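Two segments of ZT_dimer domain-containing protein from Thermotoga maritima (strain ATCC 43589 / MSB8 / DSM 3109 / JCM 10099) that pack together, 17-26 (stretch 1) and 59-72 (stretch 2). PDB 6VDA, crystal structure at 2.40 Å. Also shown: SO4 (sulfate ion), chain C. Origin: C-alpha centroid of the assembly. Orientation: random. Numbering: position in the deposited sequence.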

# COMPACT_ATOMS: atom_id res chain seq x y z
N ALA A 17 -13.97 -5.18 14.51
CA ALA A 17 -14.13 -4.76 15.92
C ALA A 17 -13.02 -3.77 16.29
O ALA A 17 -13.34 -2.75 16.91
CB ALA A 17 -14.14 -5.97 16.83
N VAL A 18 -11.78 -4.04 15.89
CA VAL A 18 -10.61 -3.14 16.16
C VAL A 18 -10.72 -1.83 15.37
O VAL A 18 -10.35 -0.78 15.93
CB VAL A 18 -9.27 -3.84 15.87
CG1 VAL A 18 -8.10 -2.87 15.98
CG2 VAL A 18 -9.05 -5.05 16.78
N LEU A 19 -11.16 -1.87 14.11
CA LEU A 19 -11.22 -0.66 13.24
C LEU A 19 -12.23 0.34 13.81
O LEU A 19 -11.95 1.55 13.74
CB LEU A 19 -11.58 -1.06 11.81
CG LEU A 19 -10.52 -1.87 11.07
CD1 LEU A 19 -11.08 -2.39 9.76
CD2 LEU A 19 -9.26 -1.05 10.84
N GLU A 20 -13.35 -0.14 14.37
CA GLU A 20 -14.42 0.69 14.98
C GLU A 20 -13.84 1.58 16.09
O GLU A 20 -14.45 2.62 16.39
CB GLU A 20 -15.54 -0.19 15.56
CG GLU A 20 -16.52 -0.70 14.52
CD GLU A 20 -17.75 -1.39 15.10
OE1 GLU A 20 -17.75 -1.67 16.31
OE2 GLU A 20 -18.70 -1.64 14.33
N ARG A 21 -12.72 1.17 16.68
CA ARG A 21 -11.99 1.91 17.74
C ARG A 21 -11.47 3.25 17.19
O ARG A 21 -11.27 4.18 18.01
CB ARG A 21 -10.82 1.05 18.24
CG ARG A 21 -10.44 1.30 19.70
CD ARG A 21 -9.48 0.25 20.22
NE ARG A 21 -10.14 -0.93 20.77
CZ ARG A 21 -9.63 -1.73 21.72
NH1 ARG A 21 -8.46 -1.46 22.26
NH2 ARG A 21 -10.32 -2.78 22.14
N PHE A 22 -11.28 3.35 15.87
CA PHE A 22 -10.60 4.48 15.18
C PHE A 22 -11.62 5.34 14.44
O PHE A 22 -12.18 4.92 13.43
CB PHE A 22 -9.53 3.94 14.23
CG PHE A 22 -8.36 3.29 14.93
CD1 PHE A 22 -7.30 4.06 15.38
CD2 PHE A 22 -8.32 1.92 15.13
CE1 PHE A 22 -6.23 3.46 16.03
CE2 PHE A 22 -7.25 1.32 15.77
CZ PHE A 22 -6.20 2.10 16.22
N PRO A 23 -11.87 6.58 14.91
CA PRO A 23 -12.96 7.41 14.37
C PRO A 23 -12.71 7.97 12.96
O PRO A 23 -13.66 8.20 12.26
CB PRO A 23 -13.07 8.57 15.38
CG PRO A 23 -11.69 8.66 16.01
CD PRO A 23 -11.12 7.26 15.98
N ASN A 24 -11.45 8.18 12.60
CA ASN A 24 -11.03 8.78 11.30
C ASN A 24 -10.75 7.67 10.26
O ASN A 24 -10.41 8.01 9.12
CB ASN A 24 -9.86 9.75 11.49
CG ASN A 24 -8.80 9.27 12.46
OD1 ASN A 24 -8.75 8.09 12.81
ND2 ASN A 24 -7.96 10.18 12.91
N VAL A 25 -10.92 6.39 10.63
CA VAL A 25 -10.92 5.24 9.67
C VAL A 25 -12.32 5.12 9.08
O VAL A 25 -13.28 5.08 9.85
CB VAL A 25 -10.48 3.92 10.33
CG1 VAL A 25 -10.82 2.72 9.46
CG2 VAL A 25 -9.00 3.94 10.67
N HIS A 26 -12.43 5.09 7.75
CA HIS A 26 -13.72 5.02 7.03
C HIS A 26 -13.69 3.91 5.98
O HIS A 26 -12.59 3.58 5.49
CB HIS A 26 -14.07 6.40 6.44
CG HIS A 26 -14.35 7.41 7.49
ND1 HIS A 26 -15.50 7.39 8.25
CD2 HIS A 26 -13.62 8.45 7.94
CE1 HIS A 26 -15.48 8.38 9.11
NE2 HIS A 26 -14.32 9.04 8.94
N GLU A 59 0.96 7.10 10.73
CA GLU A 59 0.82 6.91 12.21
C GLU A 59 -0.44 6.09 12.50
O GLU A 59 -0.39 5.21 13.37
CB GLU A 59 0.74 8.26 12.93
CG GLU A 59 2.08 8.80 13.38
CD GLU A 59 2.03 10.21 13.95
OE1 GLU A 59 0.91 10.75 14.15
OE2 GLU A 59 3.11 10.79 14.18
N LEU A 60 -1.53 6.40 11.80
CA LEU A 60 -2.83 5.70 11.95
C LEU A 60 -2.63 4.20 11.65
O LEU A 60 -3.00 3.39 12.51
CB LEU A 60 -3.86 6.33 11.02
CG LEU A 60 -5.27 5.75 11.11
CD1 LEU A 60 -5.78 5.79 12.55
CD2 LEU A 60 -6.22 6.50 10.19
N THR A 61 -2.02 3.86 10.51
CA THR A 61 -1.81 2.45 10.09
C THR A 61 -0.88 1.74 11.08
O THR A 61 -1.10 0.54 11.34
CB THR A 61 -1.30 2.35 8.64
OG1 THR A 61 0.06 2.79 8.62
CG2 THR A 61 -2.13 3.16 7.67
N VAL A 62 0.12 2.43 11.63
CA VAL A 62 1.05 1.86 12.65
C VAL A 62 0.23 1.47 13.89
O VAL A 62 0.37 0.32 14.36
CB VAL A 62 2.19 2.84 12.98
CG1 VAL A 62 2.94 2.45 14.25
CG2 VAL A 62 3.15 2.98 11.81
N LYS A 63 -0.61 2.38 14.40
CA LYS A 63 -1.44 2.15 15.62
C LYS A 63 -2.48 1.05 15.34
O LYS A 63 -2.76 0.27 16.27
CB LYS A 63 -2.11 3.46 16.06
CG LYS A 63 -2.82 3.43 17.40
CD LYS A 63 -1.91 3.55 18.61
N ILE A 64 -3.03 0.98 14.13
CA ILE A 64 -4.05 -0.05 13.75
C ILE A 64 -3.38 -1.43 13.83
O ILE A 64 -3.94 -2.30 14.50
CB ILE A 64 -4.69 0.23 12.38
CG1 ILE A 64 -5.51 1.52 12.38
CG2 ILE A 64 -5.54 -0.94 11.91
CD1 ILE A 64 -5.99 1.96 11.01
N ARG A 65 -2.22 -1.59 13.18
CA ARG A 65 -1.46 -2.87 13.16
C ARG A 65 -1.15 -3.28 14.60
O ARG A 65 -1.27 -4.47 14.91
CB ARG A 65 -0.17 -2.75 12.35
CG ARG A 65 0.71 -3.99 12.41
CD ARG A 65 1.87 -4.02 11.43
NE ARG A 65 3.15 -3.85 12.10
CZ ARG A 65 3.92 -4.83 12.60
NH1 ARG A 65 3.57 -6.10 12.51
NH2 ARG A 65 5.07 -4.52 13.18
N LYS A 66 -0.74 -2.32 15.43
CA LYS A 66 -0.34 -2.54 16.84
C LYS A 66 -1.54 -3.12 17.58
O LYS A 66 -1.38 -4.19 18.22
CB LYS A 66 0.18 -1.23 17.45
CG LYS A 66 1.08 -1.39 18.68
N GLU A 67 -2.72 -2.50 17.44
CA GLU A 67 -3.98 -2.93 18.10
C GLU A 67 -4.44 -4.28 17.55
O GLU A 67 -4.94 -5.10 18.36
CB GLU A 67 -5.08 -1.87 17.94
CG GLU A 67 -4.96 -0.72 18.92
CD GLU A 67 -4.80 -1.17 20.37
OE1 GLU A 67 -5.65 -1.97 20.84
OE2 GLU A 67 -3.81 -0.75 21.01
N MET A 68 -4.29 -4.52 16.25
CA MET A 68 -4.64 -5.82 15.61
C MET A 68 -3.81 -6.93 16.27
O MET A 68 -4.41 -7.92 16.70
CB MET A 68 -4.36 -5.80 14.10
CG MET A 68 -5.21 -4.81 13.33
SD MET A 68 -6.90 -5.37 13.06
CE MET A 68 -6.60 -6.76 11.97
N LEU A 69 -2.49 -6.74 16.37
CA LEU A 69 -1.53 -7.74 16.90
C LEU A 69 -1.82 -8.01 18.39
O LEU A 69 -1.64 -9.16 18.81
CB LEU A 69 -0.10 -7.25 16.67
CG LEU A 69 0.62 -7.83 15.46
CD1 LEU A 69 -0.27 -7.86 14.23
CD2 LEU A 69 1.90 -7.07 15.15
N LYS A 70 -2.26 -6.99 19.14
CA LYS A 70 -2.58 -7.10 20.59
C LYS A 70 -3.87 -7.91 20.79
O LYS A 70 -3.97 -8.60 21.81
CB LYS A 70 -2.73 -5.72 21.23
CG LYS A 70 -1.43 -5.02 21.61
CD LYS A 70 -1.62 -3.84 22.56
N ARG A 71 -4.81 -7.82 19.85
CA ARG A 71 -6.18 -8.40 19.96
C ARG A 71 -6.12 -9.92 19.77
O ARG A 71 -6.70 -10.64 20.60
CB ARG A 71 -7.11 -7.78 18.90
CG ARG A 71 -8.48 -8.42 18.81
CD ARG A 71 -9.52 -7.70 19.65
NE ARG A 71 -10.86 -8.16 19.34
CZ ARG A 71 -11.98 -7.54 19.71
NH1 ARG A 71 -11.93 -6.43 20.42
NH2 ARG A 71 -13.16 -8.05 19.37
N ARG A 72 -5.46 -10.36 18.69
CA ARG A 72 -5.31 -11.79 18.32
C ARG A 72 -3.83 -12.15 18.33
O ARG A 72 -3.06 -11.47 17.63
CB ARG A 72 -5.89 -12.03 16.92
CG ARG A 72 -7.38 -11.72 16.78
CD ARG A 72 -8.24 -12.92 17.10
NE ARG A 72 -8.12 -13.98 16.08
CZ ARG A 72 -8.99 -15.01 15.94
NH1 ARG A 72 -8.79 -15.93 15.01
NH2 ARG A 72 -10.10 -15.05 16.65
S SO4 C . -17.57 4.74 7.39
O1 SO4 C . -16.83 3.59 7.84
O2 SO4 C . -17.57 5.75 8.42
O3 SO4 C . -18.93 4.36 7.10
O4 SO4 C . -16.97 5.27 6.20

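What does the helix of stretch 2 offer as a surface for stretch 1? The residues that touch stretch 1, Leu60, Lys63, Ile64, Glu67, Met68 and Arg71, recur every three or four positions, with neighbours paired at Lys63/Ile64 and Glu67/Met68, and so line one side of the helix. Thr61 and Arg65 point their CA-to-CB bonds away and take no part. Stretch 1 meets this ridge first with helical residues Ala17 to Leu19 and then with two successive type I turns, Leu19 to Phe22 and Phe22 to Val25, which bring the chain along the same surface in the opposite direction to the helix: Val18 lies near Met68, and Val25 lies near Leu60.

Which bump fills the hollow near Met68? Val18 does, pointing toward the helix and burying more area than any other residue of the contact. Val18 CG1 lies 3.7 Å from Glu67 CB, Val18 CB 4.0 Å from Met68 SD, and Val18 CG2 3.9 Å from Arg71 CD. One small branched side chain thus occupies the space among three longer ones, using the aliphatic parts of Glu67 and Arg71 as walls.

How is the flat ring of Phe22 accommodated? It lies against Ile64, whose CG1 sits 3.8 Å from the centroid of the Phe22 ring and only 11° off the ring normal, a CH-pi contact over one face. Lys63 CG approaches the ring edge, 3.7 Å from Phe22 CE1, while Leu60 CD1 comes within 3.6 Å of Phe22 CD1. Ile64 also serves the neighbours of the ring: its CD1 is 3.6 Å from Val25 CG2, and its CG2 is 3.9 Å from Leu19 CD2. The same Val25 CG2 reaches Leu60 CD2 at 3.8 Å, so this methyl fits between the ends of two helix side chains.

What do the charged side chains add around this apolar packing? Arg21 NH1 and Glu67 OE1 form a salt bridge at 3.2 Å, and no hydrogen bond crosses between the modelled atoms of the two stretches. The carboxylate reaches Arg21 while the CB and CG of Glu67 pack beside Val18 and Phe22. Arg71 lays a guanidinium face against Ala17, with Arg71 NH2 3.4 Å from Ala17 CB. Arg71 NH1 also lies 4.3 Å from Arg21 NH2, a close approach of like charges, with the negative charge of Glu67 nearby at Arg21. Most of the close contacts are between apolar groups or the aliphatic parts of longer side chains, and the salt bridge is the single pairing of opposite charges.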